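Long-range contacts in 1,3-alpha-isomaltosidase (PDB 5X3I), which hydrolyses the alpha-1,3-glucosidic linkages of the cyclic tetrasaccharide cyclobis-(1-6)-alpha-nigerosyl, releasing isomaltose in the intracellular breakdown of this starch-derived sugar: residues 293-298 / 514-519; 300-305 / 328-333; 562-567 / 584-589; 571-576 / 606-611. The protein carries 1 engineered substitution. All coordinates share one frame; numbering follows the deposited sequence.

Contact 1 (293-298 / 514-519)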
# COMPACT_ATOMS: atom_id res chain seq x y z
N GLU A 293 7.04 19.01 -5.27
CA GLU A 293 5.77 19.68 -5.43
C GLU A 293 5.08 19.16 -6.68
O GLU A 293 5.67 19.15 -7.75
CB GLU A 293 5.94 21.21 -5.53
CG GLU A 293 6.48 21.85 -4.27
CD GLU A 293 6.77 23.32 -4.44
OE1 GLU A 293 6.34 23.93 -5.44
OE2 GLU A 293 7.45 23.89 -3.57
N LEU A 294 3.87 18.67 -6.51
CA LEU A 294 3.02 18.28 -7.61
C LEU A 294 2.10 19.45 -8.04
O LEU A 294 1.88 20.37 -7.25
CB LEU A 294 2.21 17.04 -7.23
CG LEU A 294 3.07 15.82 -6.83
CD1 LEU A 294 2.17 14.67 -6.41
CD2 LEU A 294 3.98 15.40 -7.96
N PRO A 295 1.57 19.42 -9.27
CA PRO A 295 0.68 20.50 -9.69
C PRO A 295 -0.55 20.63 -8.81
O PRO A 295 -1.06 19.64 -8.27
CB PRO A 295 0.26 20.10 -11.12
CG PRO A 295 1.31 19.16 -11.57
CD PRO A 295 1.76 18.42 -10.33
N GLY A 296 -1.02 21.86 -8.69
CA GLY A 296 -2.18 22.18 -7.88
C GLY A 296 -3.43 21.38 -8.21
O GLY A 296 -4.24 21.16 -7.32
N TRP A 297 -3.57 20.94 -9.46
CA TRP A 297 -4.80 20.24 -9.85
C TRP A 297 -5.02 18.91 -9.11
O TRP A 297 -6.14 18.43 -9.07
CB TRP A 297 -4.86 19.99 -11.37
CG TRP A 297 -3.79 19.11 -11.98
CD1 TRP A 297 -2.68 19.52 -12.67
CD2 TRP A 297 -3.74 17.67 -11.99
NE1 TRP A 297 -1.96 18.43 -13.10
CE2 TRP A 297 -2.59 17.29 -12.69
CE3 TRP A 297 -4.57 16.67 -11.47
CZ2 TRP A 297 -2.23 15.96 -12.88
CZ3 TRP A 297 -4.22 15.35 -11.67
CH2 TRP A 297 -3.07 15.01 -12.37
N VAL A 298 -3.96 18.33 -8.52
CA VAL A 298 -4.15 17.07 -7.79
C VAL A 298 -5.04 17.29 -6.57
O VAL A 298 -5.62 16.34 -6.05
CB VAL A 298 -2.81 16.41 -7.33
CG1 VAL A 298 -1.87 16.24 -8.50
CG2 VAL A 298 -2.15 17.19 -6.19
N ALA A 514 4.45 16.36 -14.96
CA ALA A 514 4.69 16.07 -13.55
C ALA A 514 4.50 14.58 -13.24
O ALA A 514 3.66 13.92 -13.83
CB ALA A 514 3.77 16.89 -12.69
N PRO A 515 5.31 14.06 -12.29
CA PRO A 515 5.34 12.61 -12.02
C PRO A 515 4.14 12.18 -11.21
O PRO A 515 4.30 11.74 -10.07
CB PRO A 515 6.64 12.44 -11.21
CG PRO A 515 6.77 13.74 -10.46
CD PRO A 515 6.24 14.80 -11.42
N VAL A 516 2.94 12.29 -11.78
CA VAL A 516 1.79 11.96 -10.98
C VAL A 516 1.49 10.49 -11.21
O VAL A 516 0.81 10.13 -12.14
CB VAL A 516 0.55 12.83 -11.40
CG1 VAL A 516 -0.69 12.44 -10.61
CG2 VAL A 516 0.84 14.32 -11.23
N THR A 517 1.87 9.69 -10.22
CA THR A 517 1.55 8.27 -10.15
C THR A 517 0.62 8.22 -8.96
O THR A 517 0.65 9.11 -8.11
CB THR A 517 2.81 7.35 -9.95
OG1 THR A 517 3.62 7.87 -8.90
CG2 THR A 517 3.65 7.26 -11.22
N PHE A 518 -0.25 7.23 -8.93
CA PHE A 518 -1.20 7.06 -7.86
C PHE A 518 -1.09 5.59 -7.43
O PHE A 518 -1.54 4.70 -8.15
CB PHE A 518 -2.59 7.44 -8.41
CG PHE A 518 -3.71 7.47 -7.40
CD1 PHE A 518 -4.79 6.64 -7.55
CD2 PHE A 518 -3.72 8.38 -6.37
CE1 PHE A 518 -5.87 6.69 -6.65
CE2 PHE A 518 -4.79 8.43 -5.47
CZ PHE A 518 -5.87 7.59 -5.62
N SER A 519 -0.55 5.34 -6.24
CA SER A 519 -0.11 4.00 -5.83
C SER A 519 -0.67 3.62 -4.46
O SER A 519 -0.86 4.48 -3.63
CB SER A 519 1.42 3.92 -5.75
OG SER A 519 2.06 4.36 -6.93
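The Trp297 indole meets Val516 across the contact and rests on its own neighbour Val298. Val298 CG1 lies over one face, 3.9 Å above the ring plane and shifted toward the rim, and Lys388 makes a cation-pi contact with the ring. Val516 approaches the benzo end obliquely. Its CG2 is 3.9 Å from Trp297 CZ2, and its CG1 is equally near Trp297 CH2. The indole stands between the backbone N and the carbonyl carbon of its own residue (chi1 63°), turning its far end to the valine. Val516 CG2 also reaches Val298 CG1 at 4.3 Å, so this one methyl touches Trp297, Val298 and Pro295. The Pro295 ring presses its CG and CD against the methyl of Ala514. The pair Pro295 CD and Ala514 CB, at 3.5 Å, is tight for two carbons. Leu294 sends CD2 to the ring of Pro515, 4.1 Å from CG. Pro515 is the centre of an inverse gamma turn, closed by a bond from Val516 N to Ala514 O. The loop between helix 277-288 and strand 302-304 packs against segment 514-519, which carries strand 517-519 of the TIM barrel, with strand 531-533 touching Leu294 and Val298, and helix 496-510 touching Pro515.

Contact 2 (300-305 / 328-333)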
# COMPACT_ATOMS: atom_id res chain seq x y z
N ARG A 300 -7.89 18.81 -6.57
CA ARG A 300 -9.30 18.82 -6.90
C ARG A 300 -9.90 17.43 -6.70
O ARG A 300 -9.18 16.48 -6.42
CB ARG A 300 -9.50 19.29 -8.34
CG ARG A 300 -8.90 20.66 -8.63
CD ARG A 300 -9.17 21.08 -10.05
NE ARG A 300 -10.58 21.28 -10.30
CZ ARG A 300 -11.11 21.46 -11.51
NH1 ARG A 300 -10.32 21.44 -12.59
NH2 ARG A 300 -12.41 21.66 -11.65
N LEU A 301 -11.20 17.30 -6.89
CA LEU A 301 -11.85 16.01 -6.68
C LEU A 301 -11.45 15.01 -7.75
O LEU A 301 -11.44 15.34 -8.95
CB LEU A 301 -13.37 16.17 -6.65
CG LEU A 301 -14.18 14.86 -6.68
CD1 LEU A 301 -13.91 14.01 -5.43
CD2 LEU A 301 -15.68 15.14 -6.85
N TRP A 302 -11.10 13.81 -7.31
CA TRP A 302 -10.83 12.68 -8.20
C TRP A 302 -12.05 11.77 -8.30
O TRP A 302 -12.56 11.30 -7.28
CB TRP A 302 -9.63 11.86 -7.71
CG TRP A 302 -8.31 12.55 -7.75
CD1 TRP A 302 -8.00 13.77 -7.23
CD2 TRP A 302 -7.11 12.04 -8.33
NE1 TRP A 302 -6.68 14.05 -7.45
CE2 TRP A 302 -6.11 13.01 -8.12
CE3 TRP A 302 -6.77 10.85 -8.99
CZ2 TRP A 302 -4.80 12.83 -8.55
CZ3 TRP A 302 -5.47 10.68 -9.42
CH2 TRP A 302 -4.50 11.66 -9.20
N ALA A 303 -12.50 11.52 -9.52
CA ALA A 303 -13.65 10.65 -9.73
C ALA A 303 -13.18 9.34 -10.32
O ALA A 303 -12.27 9.33 -11.15
CB ALA A 303 -14.68 11.30 -10.63
N SER A 304 -13.77 8.25 -9.86
CA SER A 304 -13.39 6.93 -10.33
C SER A 304 -14.53 5.91 -10.20
O SER A 304 -15.37 6.03 -9.31
CB SER A 304 -12.15 6.46 -9.55
OG SER A 304 -11.63 5.26 -10.06
N GLY A 305 -14.57 4.94 -11.11
CA GLY A 305 -15.16 3.66 -10.77
C GLY A 305 -14.80 2.59 -11.78
O GLY A 305 -14.78 2.81 -12.99
N VAL A 328 -15.11 18.41 -10.81
CA VAL A 328 -14.19 17.30 -10.72
C VAL A 328 -12.90 17.68 -11.45
O VAL A 328 -12.94 18.25 -12.53
CB VAL A 328 -14.80 16.01 -11.30
CG1 VAL A 328 -15.39 16.27 -12.69
CG2 VAL A 328 -13.77 14.91 -11.35
N GLY A 329 -11.75 17.43 -10.82
CA GLY A 329 -10.47 17.74 -11.42
C GLY A 329 -9.73 16.61 -12.11
O GLY A 329 -8.85 16.87 -12.91
N ALA A 330 -10.08 15.36 -11.81
CA ALA A 330 -9.45 14.22 -12.47
C ALA A 330 -10.37 13.02 -12.59
O ALA A 330 -11.15 12.75 -11.70
CB ALA A 330 -8.19 13.82 -11.74
N VAL A 331 -10.26 12.28 -13.68
CA VAL A 331 -10.96 11.01 -13.79
C VAL A 331 -9.94 9.89 -13.95
O VAL A 331 -8.99 10.00 -14.73
CB VAL A 331 -11.98 10.98 -14.96
CG1 VAL A 331 -11.29 11.16 -16.31
CG2 VAL A 331 -12.81 9.69 -14.93
N VAL A 332 -10.14 8.83 -13.17
CA VAL A 332 -9.34 7.63 -13.27
C VAL A 332 -10.10 6.59 -14.09
O VAL A 332 -11.24 6.30 -13.79
CB VAL A 332 -8.99 7.05 -11.88
CG1 VAL A 332 -8.17 5.81 -12.02
CG2 VAL A 332 -8.27 8.08 -10.99
N ILE A 333 -9.47 6.04 -15.11
CA ILE A 333 -10.10 4.96 -15.85
C ILE A 333 -9.35 3.66 -15.60
O ILE A 333 -8.25 3.46 -16.10
CB ILE A 333 -10.13 5.23 -17.37
CG1 ILE A 333 -10.61 6.67 -17.67
CG2 ILE A 333 -11.03 4.22 -18.06
CD1 ILE A 333 -10.50 7.06 -19.17
O HOH W 1 -7.80 19.41 -13.20
O HOH W 2 -12.11 3.88 -12.79
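Strands 302-304 and 330-333 run parallel, their axes 4.7 Å apart at closest approach and at 28° to each other. Trp302 pairs with Ala330, and Ala303 with Val331. Ala303 N donates to Ala330 O at 2.8 Å in a nearly straight bond. Ala303 O accepts from Val332 N at 3.0 Å. At the start of the pairing Leu301 O takes two donors, Gly329 N and Ala330 N. The shorter bond, from Gly329 N, is 2.8 Å and lies in the carbonyl plane. Arg300 packs beside this point. Its guanidinium lays one face over Gly329 CA and Val328 O, while NE forms a salt bridge with Glu634. Arg300 CB is 3.6 Å from Gly329 CA, and a side chain on Gly329 would clash there. These are the first two strands of the GH31 TIM barrel, joined by helix 311-323 in a beta-alpha-beta crossover. Trp302, Ser304, Ala330 and Val332 share one face of the sheet. Ala330 CB sits over the five-membered ring of Trp302 in a CH-pi contact, 4.1 Å from the centroid. Val332 CG2 comes to the ring edge instead, 3.7 Å from Trp302 CE3. With CG beside the backbone N (chi1 -66°), Trp302 lies across the neighbouring strand, and its NE1 bonds to Val298 O. Ala303 points to the opposite face with Val331, and its CB meets Val328 CG2 at 3.8 Å. Helix 311-323 covers Ala303 and Val328 through His321. At the far end a water lies within hydrogen-bonding distance of Ser304 OG and Val332 O and probably links them.

Contact 3 (562-567 / 584-589)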
# COMPACT_ATOMS: atom_id res chain seq x y z
N TRP A 562 -1.75 12.00 -0.09
CA TRP A 562 -2.40 10.79 0.35
C TRP A 562 -3.90 10.97 0.35
O TRP A 562 -4.41 12.03 0.69
CB TRP A 562 -1.91 10.38 1.74
CG TRP A 562 -2.66 9.23 2.33
CD1 TRP A 562 -2.28 7.92 2.34
CD2 TRP A 562 -3.93 9.28 2.98
NE1 TRP A 562 -3.23 7.15 2.96
CE2 TRP A 562 -4.26 7.96 3.36
CE3 TRP A 562 -4.82 10.31 3.29
CZ2 TRP A 562 -5.43 7.65 4.03
CZ3 TRP A 562 -5.99 10.00 3.95
CH2 TRP A 562 -6.28 8.68 4.31
N GLY A 563 -4.59 9.90 -0.00
CA GLY A 563 -6.04 9.88 -0.04
C GLY A 563 -6.54 8.46 0.17
O GLY A 563 -5.76 7.56 0.47
N TRP A 564 -7.85 8.27 0.05
CA TRP A 564 -8.49 6.98 0.26
C TRP A 564 -9.77 6.93 -0.56
O TRP A 564 -10.23 7.97 -1.01
CB TRP A 564 -8.79 6.75 1.75
CG TRP A 564 -9.84 7.68 2.34
CD1 TRP A 564 -9.82 9.03 2.36
CD2 TRP A 564 -11.05 7.29 3.00
NE1 TRP A 564 -10.94 9.53 2.97
CE2 TRP A 564 -11.71 8.48 3.38
CE3 TRP A 564 -11.64 6.07 3.31
CZ2 TRP A 564 -12.94 8.47 4.05
CZ3 TRP A 564 -12.86 6.06 3.97
CH2 TRP A 564 -13.49 7.25 4.34
N ASP A 565 -10.35 5.75 -0.74
CA ASP A 565 -11.63 5.71 -1.42
C ASP A 565 -12.65 6.17 -0.39
O ASP A 565 -12.97 5.42 0.53
CB ASP A 565 -11.99 4.29 -1.89
CG ASP A 565 -10.90 3.60 -2.71
OD1 ASP A 565 -10.05 4.29 -3.32
OD2 ASP A 565 -10.91 2.36 -2.75
N LEU A 566 -13.27 7.32 -0.61
CA LEU A 566 -14.06 7.88 0.47
C LEU A 566 -15.32 7.04 0.62
O LEU A 566 -15.96 6.70 -0.36
CB LEU A 566 -14.37 9.36 0.25
CG LEU A 566 -15.15 9.80 -0.99
CD1 LEU A 566 -16.63 9.83 -0.69
CD2 LEU A 566 -14.64 11.18 -1.41
N ALA A 567 -15.60 6.66 1.86
CA ALA A 567 -16.69 5.75 2.23
C ALA A 567 -16.62 4.36 1.59
O ALA A 567 -17.61 3.66 1.55
CB ALA A 567 -18.04 6.40 1.88
N ALA A 584 -17.31 14.79 3.61
CA ALA A 584 -16.99 16.04 4.29
C ALA A 584 -15.57 16.06 4.84
O ALA A 584 -14.85 17.02 4.65
CB ALA A 584 -17.98 16.31 5.39
N ALA A 585 -15.18 14.98 5.52
CA ALA A 585 -13.83 14.90 6.07
C ALA A 585 -12.80 14.87 4.95
O ALA A 585 -11.74 15.46 5.06
CB ALA A 585 -13.68 13.65 6.97
N SER A 586 -13.12 14.18 3.86
CA SER A 586 -12.17 13.99 2.77
C SER A 586 -11.86 15.29 2.03
O SER A 586 -10.75 15.47 1.53
CB SER A 586 -12.69 12.95 1.79
OG SER A 586 -12.78 11.69 2.41
N ALA A 587 -12.83 16.20 2.00
CA ALA A 587 -12.63 17.54 1.44
C ALA A 587 -11.51 18.30 2.17
O ALA A 587 -10.96 19.28 1.68
CB ALA A 587 -13.93 18.32 1.49
N PHE A 588 -11.26 17.87 3.39
CA PHE A 588 -10.17 18.33 4.25
C PHE A 588 -8.91 17.43 4.31
O PHE A 588 -8.17 17.43 5.30
CB PHE A 588 -10.76 18.69 5.60
CG PHE A 588 -11.71 19.86 5.51
CD1 PHE A 588 -13.08 19.66 5.44
CD2 PHE A 588 -11.24 21.16 5.39
CE1 PHE A 588 -13.95 20.72 5.34
CE2 PHE A 588 -12.11 22.23 5.28
CZ PHE A 588 -13.46 22.01 5.24
N MET A 589 -8.77 16.51 3.36
CA MET A 589 -7.62 15.61 3.29
C MET A 589 -6.77 15.92 2.04
O MET A 589 -7.24 16.62 1.15
CB MET A 589 -8.08 14.17 3.28
CG MET A 589 -8.73 13.73 4.59
SD MET A 589 -9.28 12.03 4.49
CE MET A 589 -10.50 12.02 5.79
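The Met589 sulfur comes up at a slant to the Trp564 indole, and Ser586 joins them at its nitrogen. The Trp564 ring is set between the backbone N and carbonyl carbon of its residue (chi1 67°), which carries NE1 over to Ser586. NE1 donates to Ser586 OG at 2.9 Å. The bond is bent, 132° at the hydrogen, and the oxygen stands 29° out of the ring plane. Ser586 OG also bonds to Ala582 O, one turn earlier in the helix. Met589 is extended beyond CG (chi2 179°), and its sulfur touches two tryptophans. SD lies 4.2 Å from the centroid of the five-membered ring of Trp564, in an oblique Met-aromatic contact. Met589 SD meets Trp562 at the ring edge, 3.9 Å from CZ3. Strand 562-565 and helix 576-586 belong to a beta-alpha-beta unit of the TIM barrel, completed by strand 591-593. A type I turn runs from Ser586 to Met589. A leucine in place of Trp564 would probably leave Ser586 OG without its indole donor and open a gap beside the sulfur. Leu566 CA covers one face of the Trp564 ring, while Leu566 CB touches Ser586 OG at 3.6 Å. Trp562 NE1 is held by Glu191.

Contact 4 (571-576 / 606-611). With SO4 (sulfate ion), chain H; SO4 (sulfate ion), chain G.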
# COMPACT_ATOMS: atom_id res chain seq x y z
N GLY A 571 -18.41 -3.76 -1.87
CA GLY A 571 -19.70 -4.16 -1.34
C GLY A 571 -20.83 -3.22 -1.74
O GLY A 571 -20.65 -2.37 -2.61
N PRO A 572 -22.00 -3.37 -1.11
CA PRO A 572 -23.15 -2.52 -1.40
C PRO A 572 -22.81 -1.04 -1.25
O PRO A 572 -21.94 -0.68 -0.46
CB PRO A 572 -24.19 -2.95 -0.37
CG PRO A 572 -23.82 -4.36 -0.04
CD PRO A 572 -22.32 -4.40 -0.10
N VAL A 573 -23.50 -0.20 -2.02
CA VAL A 573 -23.34 1.24 -1.95
C VAL A 573 -23.52 1.73 -0.51
O VAL A 573 -24.44 1.31 0.16
CB VAL A 573 -24.35 1.94 -2.89
CG1 VAL A 573 -24.32 3.44 -2.70
CG2 VAL A 573 -24.08 1.56 -4.34
N PRO A 574 -22.61 2.60 -0.04
CA PRO A 574 -22.73 3.14 1.32
C PRO A 574 -24.04 3.88 1.56
O PRO A 574 -24.57 4.49 0.63
CB PRO A 574 -21.55 4.12 1.41
CG PRO A 574 -21.20 4.43 -0.00
CD PRO A 574 -21.43 3.14 -0.73
N ASP A 575 -24.52 3.85 2.79
CA ASP A 575 -25.68 4.66 3.16
C ASP A 575 -25.31 6.15 3.13
O ASP A 575 -24.14 6.51 3.13
CB ASP A 575 -26.22 4.25 4.54
CG ASP A 575 -25.18 4.37 5.63
OD1 ASP A 575 -25.07 5.45 6.23
OD2 ASP A 575 -24.47 3.38 5.88
N ALA A 576 -26.33 7.00 3.07
CA ALA A 576 -26.12 8.44 2.90
C ALA A 576 -25.29 9.06 4.01
O ALA A 576 -24.48 9.96 3.76
CB ALA A 576 -27.46 9.15 2.78
N ARG A 606 -22.96 -0.45 -8.55
CA ARG A 606 -22.25 -0.17 -7.30
C ARG A 606 -21.42 1.13 -7.30
O ARG A 606 -20.56 1.31 -6.44
CB ARG A 606 -21.44 -1.39 -6.90
CG ARG A 606 -22.38 -2.43 -6.30
CD ARG A 606 -21.68 -3.56 -5.56
NE ARG A 606 -22.66 -4.45 -4.94
CZ ARG A 606 -22.34 -5.48 -4.16
NH1 ARG A 606 -21.08 -5.76 -3.89
NH2 ARG A 606 -23.30 -6.23 -3.65
N ASP A 607 -21.61 1.98 -8.30
CA ASP A 607 -20.91 3.27 -8.36
C ASP A 607 -21.00 4.05 -7.04
O ASP A 607 -22.00 4.00 -6.32
CB ASP A 607 -21.49 4.18 -9.46
CG ASP A 607 -21.08 3.76 -10.87
OD1 ASP A 607 -20.76 2.58 -11.09
OD2 ASP A 607 -21.08 4.64 -11.76
N ARG A 608 -19.89 4.69 -6.69
CA ARG A 608 -19.80 5.59 -5.56
C ARG A 608 -20.03 7.07 -5.94
O ARG A 608 -19.64 7.96 -5.19
CB ARG A 608 -18.47 5.42 -4.84
CG ARG A 608 -18.55 4.47 -3.63
CD ARG A 608 -19.02 3.05 -4.01
NE ARG A 608 -18.87 2.13 -2.89
CZ ARG A 608 -19.39 0.90 -2.83
NH1 ARG A 608 -20.11 0.42 -3.82
NH2 ARG A 608 -19.18 0.15 -1.75
N THR A 609 -20.49 7.33 -7.16
CA THR A 609 -20.85 8.70 -7.54
C THR A 609 -21.91 9.29 -6.58
O THR A 609 -22.74 8.58 -6.05
CB THR A 609 -21.39 8.78 -8.98
OG1 THR A 609 -22.61 8.04 -9.10
CG2 THR A 609 -20.35 8.24 -9.96
N PRO A 610 -21.85 10.60 -6.35
CA PRO A 610 -22.82 11.23 -5.44
C PRO A 610 -24.27 10.97 -5.87
O PRO A 610 -25.12 10.73 -5.02
CB PRO A 610 -22.49 12.72 -5.54
CG PRO A 610 -21.10 12.78 -6.01
CD PRO A 610 -20.88 11.57 -6.87
N TRP A 611 -24.53 10.99 -7.17
CA TRP A 611 -25.90 10.83 -7.63
C TRP A 611 -26.37 9.38 -7.55
O TRP A 611 -27.54 9.14 -7.30
CB TRP A 611 -26.06 11.34 -9.07
CG TRP A 611 -25.15 10.73 -10.08
CD1 TRP A 611 -25.40 9.65 -10.86
CD2 TRP A 611 -23.84 11.19 -10.44
NE1 TRP A 611 -24.33 9.40 -11.68
CE2 TRP A 611 -23.36 10.33 -11.44
CE3 TRP A 611 -23.03 12.24 -10.02
CZ2 TRP A 611 -22.11 10.48 -12.02
CZ3 TRP A 611 -21.78 12.39 -10.58
CH2 TRP A 611 -21.34 11.52 -11.58
S SO4 H . -26.36 -4.60 -4.06
O1 SO4 H . -26.76 -3.49 -3.21
O2 SO4 H . -25.77 -4.11 -5.30
O3 SO4 H . -25.38 -5.39 -3.32
O4 SO4 H . -27.51 -5.43 -4.37
S SO4 G . -21.64 -8.64 -1.47
O1 SO4 G . -23.02 -8.17 -1.43
O2 SO4 G . -20.91 -8.00 -2.55
O3 SO4 G . -21.00 -8.33 -0.20
O4 SO4 G . -21.63 -10.08 -1.69
O HOH W 3 -18.31 -4.83 -4.53
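Arg608 bends at chi2 (59°) and then runs extended, which brings its guanidinium end-on to Gly571 O. Arg606 instead stays extended from CG to NE (chi3 176°) and reaches along Gly571 and Pro572. The Arg608 nitrogens NH1 and NH2 both donate to Gly571 O, at 3.1 and 3.0 Å. The oxygen lies in the guanidinium plane. NH2, however, stands well above the carbonyl plane. Arg608 NH1 gives a second bond to Arg606 O at 2.8 Å, so the same group also holds the backbone of its own segment. Pro574 CD packs over a guanidinium face, 3.5 Å from Arg608 NE. Arg608 NE bonds to Gly568 O, and Arg608 NH2 to Ser539 OG. These segments are loops of the TIM-barrel domain, each leading into a helix. Asp575 and Thr609 are the N-caps of helices 576-586 and 610-617. A methionine in place of Arg608 would probably leave Gly571 O and Arg606 O without these donors, and the two loops less firmly tied. Arg606 lays one guanidinium face over Pro572 N and the carbonyl carbon of Gly571. Its edge holds two sulfate ions, probably from the crystallisation liquor. Arg606 NE donates to O2 of the chain H sulfate at 3.1 Å, and Arg606 NH1 to O2 of the chain G sulfate at 2.6 Å. A water bridges Arg606 NH1 and Gly571 N. Val573 CG2 rests on Arg606 CA at 3.9 Å.

All four contacts belong to the TIM-barrel domain, and contacts 1, 2 and 3 reach its parallel sheet. Contact 2 is nested within the chain loop closed by contact 1, and the two touch: Trp302 CZ2 is 4.1 Å from Trp297 CZ3. Contacts 3 and 4 alternate along the chain and meet where Ala567 O packs on Pro574 CB. Contact 4 lies farthest from contact 1, about 27 Å between centres. The side chains of Ser304, Trp564 and Arg608 each lie about 10 Å from that of Asp536, the probable proton donor. Val332 is about 9 Å, side chain to side chain, from Ala471, the engineered substitution at the probable nucleophile position.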